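Local coordinates for protein minor fimbrium anchoring subunit Mfa2 (Porphyromonas gingivalis, PDB 5NFI) that fastens the minor fimbriae to the bacterial outer membrane through its interaction with the fimbrial subunit Mfa1, without being part of the fimbrium itself, and regulates fimbrial length, at residues 164-169 with 179-184; 77-82 with 96-101; 3-8 with 118-123. All coordinates share one frame; numbering follows the deposited sequence.

Interaction 1. Residues 164-169 with 179-184; sequences ASSNGS and ADSTYY
The end of an antiparallel strand pair, where strand 159-165 leaves strand 182-190 through an inverse gamma turn centred on S166, illustrates how side chains take over when backbone pairing stops. The last regular rung joins S165 and T182 by two backbone bonds: S165 N donates to T182 O at 2.9 Å, and T182 N returns a bond to S165 O at 2.8 Å, rather bent at 133°. One step back, in the non-hydrogen-bonded pair A164-Y183, the methyl of A164 sits over one face of the Y183 ring. Its CB lies 3.9 Å from the centroid of that ring and only 15° off the normal, a clear CH-pi contact.

At the turn itself, a hydroxyl pair takes over. S166 OG and S181 OG are hydrogen-bonded at 3.1 Å, and A179 O is a second possible acceptor for the S166 proton. On the face of the sheet that carries S165 and T182, N167 and Y184 meet tip to tip: Y184 OH gives its proton to N167 OD1 at 2.7 Å, with amide and ring planes nearly perpendicular. N167 CG lies in the crowded position between backbone N and carbonyl carbon (chi1 66°), which brings OD1 to the edge of the Y184 ring, where S165 CB also lies. The amide's ND2 is occupied in turn by K204 O and T202 OG1.

S165 OG bonds to N211 on strand 211-217 and T182 OG1 to Q99 on strand 93-100, while A104 of strand 103-104 packs against both T182 and Y184.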
ATOM      1  N   ALA A 164      -0.881  -5.784 -12.502  1.00 53.71           N
ATOM      2  CA  ALA A 164       0.193  -6.544 -11.888  1.00 55.44           C
ATOM      3  C   ALA A 164       1.139  -5.627 -11.118  1.00 57.03           C
ATOM      4  O   ALA A 164       1.459  -4.524 -11.562  1.00 58.58           O
ATOM      5  CB  ALA A 164       0.960  -7.320 -12.925  1.00 56.76           C
ATOM      6  N   SER A 165       1.598  -6.081  -9.960  1.00 55.96           N
ATOM      7  CA  SER A 165       2.567  -5.290  -9.232  1.00 55.36           C
ATOM      8  C   SER A 165       3.361  -6.150  -8.275  1.00 54.83           C
ATOM      9  O   SER A 165       2.802  -7.006  -7.603  1.00 54.63           O
ATOM     10  CB  SER A 165       1.862  -4.170  -8.481  1.00 54.88           C
ATOM     11  OG  SER A 165       2.792  -3.404  -7.744  1.00 55.87           O
ATOM     12  N   SER A 166       4.666  -5.931  -8.213  1.00 55.22           N
ATOM     13  CA  SER A 166       5.493  -6.590  -7.204  1.00 55.09           C
ATOM     14  C   SER A 166       5.419  -5.844  -5.890  1.00 53.03           C
ATOM     15  O   SER A 166       6.438  -5.380  -5.379  1.00 54.28           O
ATOM     16  CB  SER A 166       6.945  -6.681  -7.671  1.00 57.54           C
ATOM     17  OG  SER A 166       7.036  -7.509  -8.818  1.00 59.26           O
ATOM     18  N   ASN A 167       4.213  -5.722  -5.347  1.00 50.79           N
ATOM     19  CA  ASN A 167       4.007  -4.966  -4.114  1.00 49.48           C
ATOM     20  C   ASN A 167       3.229  -5.723  -3.017  1.00 48.81           C
ATOM     21  O   ASN A 167       2.465  -5.111  -2.263  1.00 48.73           O
ATOM     22  CB  ASN A 167       3.290  -3.648  -4.444  1.00 48.25           C
ATOM     23  CG  ASN A 167       1.886  -3.869  -4.965  1.00 47.01           C
ATOM     24  OD1 ASN A 167       1.556  -4.956  -5.413  1.00 46.99           O
ATOM     25  ND2 ASN A 167       1.048  -2.846  -4.894  1.00 46.92           N
ATOM     26  N   GLY A 168       3.420  -7.034  -2.908  1.00 48.54           N
ATOM     27  CA  GLY A 168       2.659  -7.821  -1.945  1.00 47.68           C
ATOM     28  C   GLY A 168       3.469  -8.250  -0.732  1.00 48.26           C
ATOM     29  O   GLY A 168       2.998  -8.998   0.120  1.00 47.88           O
ATOM     30  N   SER A 169       4.700  -7.768  -0.656  1.00 48.97           N
ATOM     31  CA  SER A 169       5.606  -8.186   0.390  1.00 49.53           C
ATOM     32  C   SER A 169       6.289  -6.997   1.034  1.00 50.22           C
ATOM     33  O   SER A 169       6.834  -6.135   0.342  1.00 50.32           O
ATOM     34  CB  SER A 169       6.640  -9.141  -0.175  1.00 50.46           C
ATOM     35  OG  SER A 169       5.985 -10.260  -0.720  1.00 50.41           O
ATOM     36  N   ALA A 179       9.858  -9.168  -4.805  1.00 67.83           N
ATOM     37  CA  ALA A 179       9.033 -10.352  -5.036  1.00 68.11           C
ATOM     38  C   ALA A 179       8.610 -10.454  -6.510  1.00 68.64           C
ATOM     39  O   ALA A 179       8.774  -9.506  -7.274  1.00 68.94           O
ATOM     40  CB  ALA A 179       7.807 -10.319  -4.134  1.00 66.68           C
ATOM     41  N   ASP A 180       8.073 -11.604  -6.909  1.00 68.29           N
ATOM     42  CA  ASP A 180       7.412 -11.720  -8.201  1.00 67.54           C
ATOM     43  C   ASP A 180       6.202 -10.821  -8.232  1.00 64.73           C
ATOM     44  O   ASP A 180       5.656 -10.474  -7.190  1.00 63.66           O
ATOM     45  CB  ASP A 180       6.976 -13.147  -8.483  1.00 68.61           C
ATOM     46  CG  ASP A 180       8.127 -14.041  -8.796  1.00 71.74           C
ATOM     47  OD1 ASP A 180       9.259 -13.515  -8.867  1.00 72.91           O
ATOM     48  OD2 ASP A 180       7.895 -15.256  -8.998  1.00 73.15           O
ATOM     49  N   SER A 181       5.765 -10.457  -9.426  1.00 63.87           N
ATOM     50  CA  SER A 181       4.606  -9.602  -9.550  1.00 62.16           C
ATOM     51  C   SER A 181       3.379 -10.323  -9.063  1.00 60.34           C
ATOM     52  O   SER A 181       3.366 -11.535  -8.973  1.00 60.60           O
ATOM     53  CB  SER A 181       4.413  -9.139 -10.998  1.00 63.07           C
ATOM     54  OG  SER A 181       5.053  -7.887 -11.193  1.00 63.39           O
ATOM     55  N   THR A 182       2.349  -9.559  -8.748  1.00 56.78           N
ATOM     56  CA  THR A 182       1.118 -10.094  -8.214  1.00 54.64           C
ATOM     57  C   THR A 182      -0.036  -9.517  -8.999  1.00 55.35           C
ATOM     58  O   THR A 182      -0.144  -8.300  -9.162  1.00 54.52           O
ATOM     59  CB  THR A 182       0.937  -9.741  -6.723  1.00 52.03           C
ATOM     60  OG1 THR A 182       2.035 -10.251  -5.959  1.00 51.08           O
ATOM     61  CG2 THR A 182      -0.349 -10.316  -6.195  1.00 50.50           C
ATOM     62  N   TYR A 183      -0.905 -10.379  -9.493  1.00 55.96           N
ATOM     63  CA  TYR A 183      -2.074  -9.889 -10.182  1.00 56.97           C
ATOM     64  C   TYR A 183      -3.164  -9.611  -9.162  1.00 56.34           C
ATOM     65  O   TYR A 183      -3.361 -10.396  -8.246  1.00 54.62           O
ATOM     66  CB  TYR A 183      -2.526 -10.886 -11.252  1.00 58.41           C
ATOM     67  CG  TYR A 183      -1.680 -10.783 -12.488  1.00 60.81           C
ATOM     68  CD1 TYR A 183      -0.486 -11.477 -12.602  1.00 62.43           C
ATOM     69  CD2 TYR A 183      -2.055  -9.946 -13.538  1.00 61.87           C
ATOM     70  CE1 TYR A 183       0.305 -11.362 -13.741  1.00 64.24           C
ATOM     71  CE2 TYR A 183      -1.276  -9.822 -14.680  1.00 63.33           C
ATOM     72  CZ  TYR A 183      -0.097 -10.528 -14.774  1.00 64.84           C
ATOM     73  OH  TYR A 183       0.675 -10.391 -15.908  1.00 67.05           O
ATOM     74  N   TYR A 184      -3.853  -8.481  -9.311  1.00 52.22           N
ATOM     75  CA  TYR A 184      -4.962  -8.158  -8.408  1.00 54.31           C
ATOM     76  C   TYR A 184      -6.338  -8.355  -9.052  1.00 58.89           C
ATOM     77  O   TYR A 184      -6.557  -7.971 -10.211  1.00 57.20           O
ATOM     78  CB  TYR A 184      -4.823  -6.727  -7.888  1.00 51.47           C
ATOM     79  CG  TYR A 184      -3.683  -6.597  -6.918  1.00 50.02           C
ATOM     80  CD1 TYR A 184      -2.397  -6.343  -7.366  1.00 49.54           C
ATOM     81  CD2 TYR A 184      -3.886  -6.761  -5.552  1.00 49.62           C
ATOM     82  CE1 TYR A 184      -1.351  -6.236  -6.488  1.00 49.79           C
ATOM     83  CE2 TYR A 184      -2.848  -6.653  -4.666  1.00 49.52           C
ATOM     84  CZ  TYR A 184      -1.583  -6.388  -5.135  1.00 49.69           C
ATOM     85  OH  TYR A 184      -0.538  -6.287  -4.249  1.00 50.16           O
TER

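Interaction 2. Residues 77-82 with 96-101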
ATOM      1  N   HIS A  77      -5.530 -11.840   5.419  1.00 52.55           N
ATOM      2  CA  HIS A  77      -5.201 -11.763   3.991  1.00 50.78           C
ATOM      3  C   HIS A  77      -3.694 -11.871   3.801  1.00 50.51           C
ATOM      4  O   HIS A  77      -3.208 -11.915   2.658  1.00 49.56           O
ATOM      5  CB  HIS A  77      -5.665 -10.446   3.354  1.00 48.78           C
ATOM      6  CG  HIS A  77      -7.147 -10.266   3.289  1.00 47.78           C
ATOM      7  ND1 HIS A  77      -8.011 -11.274   2.928  1.00 48.28           N
ATOM      8  CD2 HIS A  77      -7.917  -9.179   3.524  1.00 47.49           C
ATOM      9  CE1 HIS A  77      -9.252 -10.820   2.948  1.00 48.18           C
ATOM     10  NE2 HIS A  77      -9.220  -9.551   3.306  1.00 47.95           N
ATOM     11  N   TYR A  78      -2.952 -11.878   4.914  1.00 50.54           N
ATOM     12  CA  TYR A  78      -1.489 -11.875   4.846  1.00 50.33           C
ATOM     13  C   TYR A  78      -0.844 -13.091   5.493  1.00 51.34           C
ATOM     14  O   TYR A  78      -1.275 -13.544   6.546  1.00 52.90           O
ATOM     15  CB  TYR A  78      -0.935 -10.605   5.490  1.00 49.75           C
ATOM     16  CG  TYR A  78      -1.492  -9.343   4.891  1.00 50.14           C
ATOM     17  CD1 TYR A  78      -0.916  -8.765   3.744  1.00 49.84           C
ATOM     18  CD2 TYR A  78      -2.619  -8.738   5.440  1.00 50.85           C
ATOM     19  CE1 TYR A  78      -1.437  -7.607   3.182  1.00 49.19           C
ATOM     20  CE2 TYR A  78      -3.150  -7.583   4.890  1.00 50.84           C
ATOM     21  CZ  TYR A  78      -2.558  -7.018   3.758  1.00 50.01           C
ATOM     22  OH  TYR A  78      -3.104  -5.859   3.241  1.00 49.66           O
ATOM     23  N   ASN A  79       0.181 -13.620   4.837  1.00 51.32           N
ATOM     24  CA  ASN A  79       1.091 -14.604   5.409  1.00 52.72           C
ATOM     25  C   ASN A  79       2.187 -13.908   6.209  1.00 52.61           C
ATOM     26  O   ASN A  79       3.070 -13.260   5.635  1.00 52.36           O
ATOM     27  CB  ASN A  79       1.743 -15.461   4.316  1.00 54.48           C
ATOM     28  CG  ASN A  79       0.761 -16.396   3.618  1.00 55.71           C
ATOM     29  OD1 ASN A  79      -0.156 -16.924   4.234  1.00 57.33           O
ATOM     30  ND2 ASN A  79       0.966 -16.611   2.336  1.00 55.08           N
ATOM     31  N   ILE A  80       2.138 -14.066   7.528  1.00 53.31           N
ATOM     32  CA  ILE A  80       3.085 -13.416   8.425  1.00 53.73           C
ATOM     33  C   ILE A  80       4.332 -14.273   8.673  1.00 54.86           C
ATOM     34  O   ILE A  80       4.229 -15.435   9.055  1.00 55.94           O
ATOM     35  CB  ILE A  80       2.420 -13.093   9.782  1.00 54.44           C
ATOM     36  CG1 ILE A  80       1.061 -12.414   9.580  1.00 46.54           C
ATOM     37  CG2 ILE A  80       3.364 -12.296  10.659  1.00 54.85           C
ATOM     38  CD1 ILE A  80       1.133 -11.085   8.888  1.00 45.45           C
ATOM     39  N   GLY A  81       5.509 -13.695   8.472  1.00 54.88           N
ATOM     40  CA  GLY A  81       6.750 -14.436   8.645  1.00 56.35           C
ATOM     41  C   GLY A  81       7.245 -14.503  10.078  1.00 57.57           C
ATOM     42  O   GLY A  81       6.489 -14.227  11.016  1.00 57.38           O
ATOM     43  N   GLU A  82       8.515 -14.870  10.242  1.00 59.11           N
ATOM     44  CA  GLU A  82       9.154 -15.004  11.557  1.00 60.94           C
ATOM     45  C   GLU A  82       9.177 -13.692  12.335  1.00 59.56           C
ATOM     46  O   GLU A  82       9.556 -12.648  11.809  1.00 59.04           O
ATOM     47  CB  GLU A  82      10.587 -15.532  11.397  1.00 64.50           C
ATOM     48  CG  GLU A  82      11.465 -15.346  12.622  1.00 67.53           C
ATOM     49  CD  GLU A  82      12.948 -15.235  12.277  1.00 70.68           C
ATOM     50  OE1 GLU A  82      13.469 -14.094  12.228  1.00 70.65           O
ATOM     51  OE2 GLU A  82      13.593 -16.287  12.058  1.00 73.32           O
ATOM     52  N   ARG A  96       3.559 -11.177   3.541  1.00 47.76           N
ATOM     53  CA  ARG A  96       3.296 -11.371   2.124  1.00 47.21           C
ATOM     54  C   ARG A  96       1.806 -11.462   1.865  1.00 46.43           C
ATOM     55  O   ARG A  96       1.118 -12.216   2.533  1.00 46.32           O
ATOM     56  CB  ARG A  96       3.988 -12.628   1.604  1.00 48.61           C
ATOM     57  CG  ARG A  96       5.475 -12.472   1.470  1.00 49.63           C
ATOM     58  CD  ARG A  96       6.116 -13.708   0.917  1.00 51.62           C
ATOM     59  NE  ARG A  96       7.549 -13.737   1.196  1.00 53.79           N
ATOM     60  CZ  ARG A  96       8.444 -12.939   0.615  1.00 54.88           C
ATOM     61  NH1 ARG A  96       8.054 -12.031  -0.267  1.00 54.14           N
ATOM     62  NH2 ARG A  96       9.730 -13.036   0.925  1.00 56.54           N
ATOM     63  N   LEU A  97       1.302 -10.706   0.891  1.00 46.15           N
ATOM     64  CA  LEU A  97      -0.112 -10.807   0.557  1.00 46.68           C
ATOM     65  C   LEU A  97      -0.436 -12.233   0.134  1.00 48.81           C
ATOM     66  O   LEU A  97       0.286 -12.834  -0.669  1.00 49.53           O
ATOM     67  CB  LEU A  97      -0.498  -9.824  -0.535  1.00 45.51           C
ATOM     68  CG  LEU A  97      -1.995  -9.806  -0.858  1.00 45.33           C
ATOM     69  CD1 LEU A  97      -2.814  -9.592   0.393  1.00 45.23           C
ATOM     70  CD2 LEU A  97      -2.313  -8.715  -1.887  1.00 44.98           C
ATOM     71  N   LYS A  98      -1.487 -12.804   0.714  1.00 50.14           N
ATOM     72  CA  LYS A  98      -1.815 -14.188   0.382  1.00 52.31           C
ATOM     73  C   LYS A  98      -2.145 -14.272  -1.087  1.00 53.96           C
ATOM     74  O   LYS A  98      -2.805 -13.395  -1.637  1.00 53.03           O
ATOM     75  CB  LYS A  98      -2.977 -14.722   1.224  1.00 51.90           C
ATOM     76  CG  LYS A  98      -2.510 -15.489   2.432  1.00 52.70           C
ATOM     77  CD  LYS A  98      -3.634 -15.711   3.405  1.00 53.39           C
ATOM     78  CE  LYS A  98      -3.119 -16.257   4.728  1.00 54.41           C
ATOM     79  NZ  LYS A  98      -4.242 -16.557   5.661  1.00 55.57           N
ATOM     80  N   GLN A  99      -1.676 -15.332  -1.725  1.00 56.68           N
ATOM     81  CA  GLN A  99      -1.921 -15.484  -3.146  1.00 58.58           C
ATOM     82  C   GLN A  99      -2.360 -16.873  -3.517  1.00 61.71           C
ATOM     83  O   GLN A  99      -2.172 -17.820  -2.765  1.00 62.39           O
ATOM     84  CB  GLN A  99      -0.672 -15.141  -3.951  1.00 58.56           C
ATOM     85  CG  GLN A  99      -0.276 -13.690  -3.937  1.00 57.03           C
ATOM     86  CD  GLN A  99       0.860 -13.441  -4.886  1.00 57.51           C
ATOM     87  OE1 GLN A  99       1.520 -12.413  -4.816  1.00 57.37           O
ATOM     88  NE2 GLN A  99       1.098 -14.392  -5.791  1.00 58.78           N
ATOM     89  N   ASP A 100      -2.935 -16.974  -4.709  1.00 63.66           N
ATOM     90  CA  ASP A 100      -3.282 -18.242  -5.315  1.00 65.81           C
ATOM     91  C   ASP A 100      -2.651 -18.300  -6.689  1.00 67.04           C
ATOM     92  O   ASP A 100      -3.235 -17.842  -7.667  1.00 66.68           O
ATOM     93  CB  ASP A 100      -4.783 -18.389  -5.408  1.00 66.75           C
ATOM     94  CG  ASP A 100      -5.181 -19.502  -6.310  1.00 69.17           C
ATOM     95  OD1 ASP A 100      -4.528 -20.563  -6.251  1.00 70.95           O
ATOM     96  OD2 ASP A 100      -6.121 -19.305  -7.107  1.00 69.66           O
ATOM     97  N   GLY A 101      -1.449 -18.850  -6.768  1.00 67.85           N
ATOM     98  CA  GLY A 101      -0.635 -18.675  -7.956  1.00 68.58           C
ATOM     99  C   GLY A 101      -0.082 -17.266  -7.925  1.00 67.75           C
ATOM    100  O   GLY A 101       0.509 -16.850  -6.929  1.00 68.43           O
TER
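R96 O is held by one hydrogen bond and one longer CA-H...O contact, both from strand 78-80: N79 N donates to it at 2.9 Å, and Y78 CA approaches the same oxygen. The first is well directed, lying in the carbonyl plane with 154° at the hydrogen. N79 repays the bond, since R96 N donates to N79 O at 3.0 Å, and the two residues thus form a hydrogen-bonded pair of an antiparallel arrangement. A third backbone bond, from K98 N to H77 O at 2.7 Å, carries the pairing past the non-hydrogen-bonded Y78-L97 pair.

The side chains show how varied the contacts of one short pairing can be. N79 and R96 lie on the same face, and K98 crosses N79 at about a right angle. The aliphatic part of the lysine passes across the amide of the asparagine, with K98 CG 3.6 Å from N79 CG and K98 CE close to N79 OD1. The lysine runs extended beyond CG, so its NZ is carried on to D76 O, just before H77, where it is hydrogen-bonded. Y78 and L97 start out diverging and meet only through the L97 CD1 branch and the tyrosine ring, crossing obliquely. With L97 CG anti to its backbone N (chi1 -176°), CD1 reaches Y78 CE1 at 3.7 Å and also comes close to H77 O. Further along, Q99 NE2 folds onto G101 O at 2.8 Å, in the plane of its own amide.

The pair is part of a small antiparallel sheet in which strand 93-100 pairs with strands 78-80, 103-104 and 169-171, while Y78 also packs against L112 and L203.

Interaction 3. Residues 3-8 with 118-123; sequences RGVYVN and PVVELK
Strands 3-10 and 113-122 belong to a protein of the transthyretin clan, consistent with a beta-sandwich, and here they meet through side chains while each pairs with strand 133-151, 3-10 parallel and 113-122 antiparallel. The axes of strands 3-8 and 120-122 run close to antiparallel, 152° between their directions, and approach to 8.2 Å at the closest. The contact is a worked case of an arginine used at once as an apolar surface and as a donor.

L122 and R3 bury the most area and approach tip to tip. The two methyls of the leucine divide the arginine between them: L122 CD1 lies against the aliphatic root, 3.6 Å from R3 CB, whereas L122 CD2 rises over one face of the guanidinium, 3.5 Å above its plane and displaced toward the rim. R3 starts with CG anti to its carbonyl carbon, and bends at chi2 and chi3 (64°) bring the flat head round the leucine. With one face on a methyl, the guanidinium uses its edge for bonding. R3 NH1 donates to K123 O at 2.6 Å, almost straight at 170°, and the oxygen lies close to the guanidinium plane. D63 OD1 forms a long, weak ion pair with the same nitrogen, and Q131 O takes a weak hydrogen bond from R3 NH2.

V5 comes next in buried area, also lying on L60 of strand 56-60 and on T135 of strand 133-151. Its partner on strand 113-122 is V120, and the two valines touch by single methyls, V5 CG2 to V120 CG2 at 3.9 Å.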
ATOM      1  N   ARG A   3       9.716  -0.030  31.918  1.00 75.57           N
ATOM      2  CA  ARG A   3       9.950   1.073  30.985  1.00 73.36           C
ATOM      3  C   ARG A   3       9.262   0.872  29.619  1.00 71.72           C
ATOM      4  O   ARG A   3       8.896  -0.248  29.234  1.00 70.85           O
ATOM      5  CB  ARG A   3      11.455   1.273  30.767  1.00 72.34           C
ATOM      6  CG  ARG A   3      12.301   1.315  32.039  1.00 73.66           C
ATOM      7  CD  ARG A   3      13.487   2.218  31.848  1.00 73.38           C
ATOM      8  NE  ARG A   3      13.055   3.588  31.628  1.00 73.22           N
ATOM      9  CZ  ARG A   3      13.888   4.587  31.381  1.00 74.33           C
ATOM     10  NH1 ARG A   3      15.190   4.350  31.322  1.00 75.23           N
ATOM     11  NH2 ARG A   3      13.425   5.815  31.194  1.00 74.91           N
ATOM     12  N   GLY A   4       9.110   1.963  28.872  1.00 70.93           N
ATOM     13  CA  GLY A   4       8.453   1.901  27.586  1.00 68.31           C
ATOM     14  C   GLY A   4       8.186   3.251  26.961  1.00 67.36           C
ATOM     15  O   GLY A   4       8.411   4.289  27.575  1.00 67.90           O
ATOM     16  N   VAL A   5       7.718   3.212  25.715  1.00 65.78           N
ATOM     17  CA  VAL A   5       7.388   4.404  24.940  1.00 64.91           C
ATOM     18  C   VAL A   5       5.884   4.510  24.771  1.00 63.67           C
ATOM     19  O   VAL A   5       5.258   3.567  24.311  1.00 61.85           O
ATOM     20  CB  VAL A   5       8.008   4.376  23.513  1.00 72.84           C
ATOM     21  CG1 VAL A   5       7.782   5.709  22.814  1.00 72.69           C
ATOM     22  CG2 VAL A   5       9.478   4.050  23.564  1.00 73.31           C
ATOM     23  N   TYR A   6       5.290   5.644  25.118  1.00 64.21           N
ATOM     24  CA  TYR A   6       3.905   5.851  24.733  1.00 63.74           C
ATOM     25  C   TYR A   6       3.883   6.421  23.320  1.00 61.83           C
ATOM     26  O   TYR A   6       4.628   7.344  23.007  1.00 61.95           O
ATOM     27  CB  TYR A   6       3.173   6.777  25.704  1.00 66.73           C
ATOM     28  CG  TYR A   6       2.894   6.152  27.050  1.00 69.50           C
ATOM     29  CD1 TYR A   6       1.865   5.229  27.212  1.00 70.03           C
ATOM     30  CD2 TYR A   6       3.654   6.491  28.166  1.00 71.30           C
ATOM     31  CE1 TYR A   6       1.611   4.658  28.456  1.00 72.06           C
ATOM     32  CE2 TYR A   6       3.406   5.932  29.386  1.00 73.33           C
ATOM     33  CZ  TYR A   6       2.386   5.015  29.533  1.00 74.07           C
ATOM     34  OH  TYR A   6       2.144   4.458  30.774  1.00 76.74           O
ATOM     35  N   VAL A   7       3.035   5.852  22.470  1.00 60.09           N
ATOM     36  CA  VAL A   7       2.960   6.267  21.077  1.00 59.04           C
ATOM     37  C   VAL A   7       1.554   6.699  20.700  1.00 59.53           C
ATOM     38  O   VAL A   7       0.573   6.008  20.977  1.00 58.86           O
ATOM     39  CB  VAL A   7       3.404   5.149  20.118  1.00 55.23           C
ATOM     40  CG1 VAL A   7       3.309   5.628  18.687  1.00 60.17           C
ATOM     41  CG2 VAL A   7       4.824   4.721  20.418  1.00 55.25           C
ATOM     42  N   ASN A   8       1.483   7.869  20.077  1.00 61.04           N
ATOM     43  CA  ASN A   8       0.249   8.432  19.576  1.00 61.83           C
ATOM     44  C   ASN A   8       0.165   8.274  18.062  1.00 61.23           C
ATOM     45  O   ASN A   8       1.124   8.569  17.337  1.00 60.34           O
ATOM     46  CB  ASN A   8       0.151   9.903  19.944  1.00 63.42           C
ATOM     47  CG  ASN A   8      -1.018  10.580  19.284  1.00 64.32           C
ATOM     48  OD1 ASN A   8      -0.894  11.143  18.190  1.00 60.30           O
ATOM     49  ND2 ASN A   8      -2.178  10.513  19.932  1.00 65.57           N
ATOM     50  N   PRO A 118       9.719   8.721  14.950  1.00 59.73           N
ATOM     51  CA  PRO A 118      11.117   9.143  14.989  1.00 60.91           C
ATOM     52  C   PRO A 118      11.921   8.239  15.915  1.00 60.55           C
ATOM     53  O   PRO A 118      11.352   7.419  16.628  1.00 57.10           O
ATOM     54  CB  PRO A 118      11.048  10.577  15.528  1.00 63.04           C
ATOM     55  CG  PRO A 118       9.723  10.673  16.219  1.00 62.94           C
ATOM     56  CD  PRO A 118       8.801   9.726  15.508  1.00 60.84           C
ATOM     57  N   VAL A 119      13.237   8.374  15.875  1.00 61.30           N
ATOM     58  CA  VAL A 119      14.082   7.703  16.825  1.00 61.79           C
ATOM     59  C   VAL A 119      13.843   8.299  18.201  1.00 63.81           C
ATOM     60  O   VAL A 119      13.930   9.523  18.392  1.00 65.87           O
ATOM     61  CB  VAL A 119      15.558   7.846  16.470  1.00 63.10           C
ATOM     62  CG1 VAL A 119      16.426   7.155  17.532  1.00 63.62           C
ATOM     63  CG2 VAL A 119      15.824   7.299  15.091  1.00 60.16           C
ATOM     64  N   VAL A 120      13.538   7.431  19.157  1.00 63.13           N
ATOM     65  CA  VAL A 120      13.334   7.843  20.536  1.00 63.50           C
ATOM     66  C   VAL A 120      14.419   7.233  21.391  1.00 64.89           C
ATOM     67  O   VAL A 120      15.202   6.410  20.907  1.00 64.88           O
ATOM     68  CB  VAL A 120      11.952   7.426  21.057  1.00 61.59           C
ATOM     69  CG1 VAL A 120      10.862   8.093  20.232  1.00 60.96           C
ATOM     70  CG2 VAL A 120      11.799   5.919  21.029  1.00 59.39           C
ATOM     71  N   GLU A 121      14.453   7.614  22.663  1.00 66.48           N
ATOM     72  CA  GLU A 121      15.560   7.243  23.524  1.00 67.88           C
ATOM     73  C   GLU A 121      15.175   7.045  24.987  1.00 68.59           C
ATOM     74  O   GLU A 121      14.792   8.002  25.662  1.00 69.52           O
ATOM     75  CB  GLU A 121      16.639   8.308  23.411  1.00 70.20           C
ATOM     76  CG  GLU A 121      17.858   8.098  24.259  1.00 72.85           C
ATOM     77  CD  GLU A 121      18.824   9.233  24.055  1.00 75.94           C
ATOM     78  OE1 GLU A 121      18.555  10.033  23.122  1.00 76.37           O
ATOM     79  OE2 GLU A 121      19.808   9.354  24.825  1.00 77.74           O
ATOM     80  N   LEU A 122      15.270   5.801  25.463  1.00 68.03           N
ATOM     81  CA  LEU A 122      15.232   5.518  26.900  1.00 69.27           C
ATOM     82  C   LEU A 122      16.552   5.908  27.540  1.00 70.88           C
ATOM     83  O   LEU A 122      17.599   5.359  27.176  1.00 70.80           O
ATOM     84  CB  LEU A 122      14.972   4.045  27.178  1.00 68.50           C
ATOM     85  CG  LEU A 122      13.540   3.540  27.268  1.00 67.84           C
ATOM     86  CD1 LEU A 122      13.537   2.234  28.053  1.00 67.84           C
ATOM     87  CD2 LEU A 122      12.639   4.578  27.902  1.00 68.79           C
ATOM     88  N   LYS A 123      16.514   6.832  28.495  1.00 72.82           N
ATOM     89  CA  LYS A 123      17.749   7.323  29.085  1.00 76.07           C
ATOM     90  C   LYS A 123      17.935   6.696  30.470  1.00 78.22           C
ATOM     91  O   LYS A 123      16.976   6.205  31.061  1.00 77.23           O
ATOM     92  CB  LYS A 123      17.731   8.846  29.162  1.00 78.45           C
ATOM     93  CG  LYS A 123      17.922   9.550  27.822  1.00 78.97           C
ATOM     94  CD  LYS A 123      17.123  10.852  27.784  1.00 80.35           C
ATOM     95  CE  LYS A 123      17.767  11.916  26.907  1.00 74.70           C
ATOM     96  NZ  LYS A 123      17.103  13.233  27.129  1.00 83.35           N
TER

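Interactions 1 and 2 form one continuous patch, whereas interaction 3 stands apart, at the other side of the chain's centre from interaction 1. The centres of 1 and 2 are about 11 Å apart, and strand 93-100 is the seam between them: G168 O and L97 N lie 2.5 Å apart, a probable hydrogen bond, and Y184 CE2 packs on L97 CD2 at 3.5 Å. From interaction 3, centre to centre, interaction 1 is about 34 Å away and interaction 2 about 31 Å. In sequence, though, interaction 2 is nested within the long loop that 3-8 and 118-123 close, while interaction 1 follows both. Chain order and spatial neighbourhood thus part company.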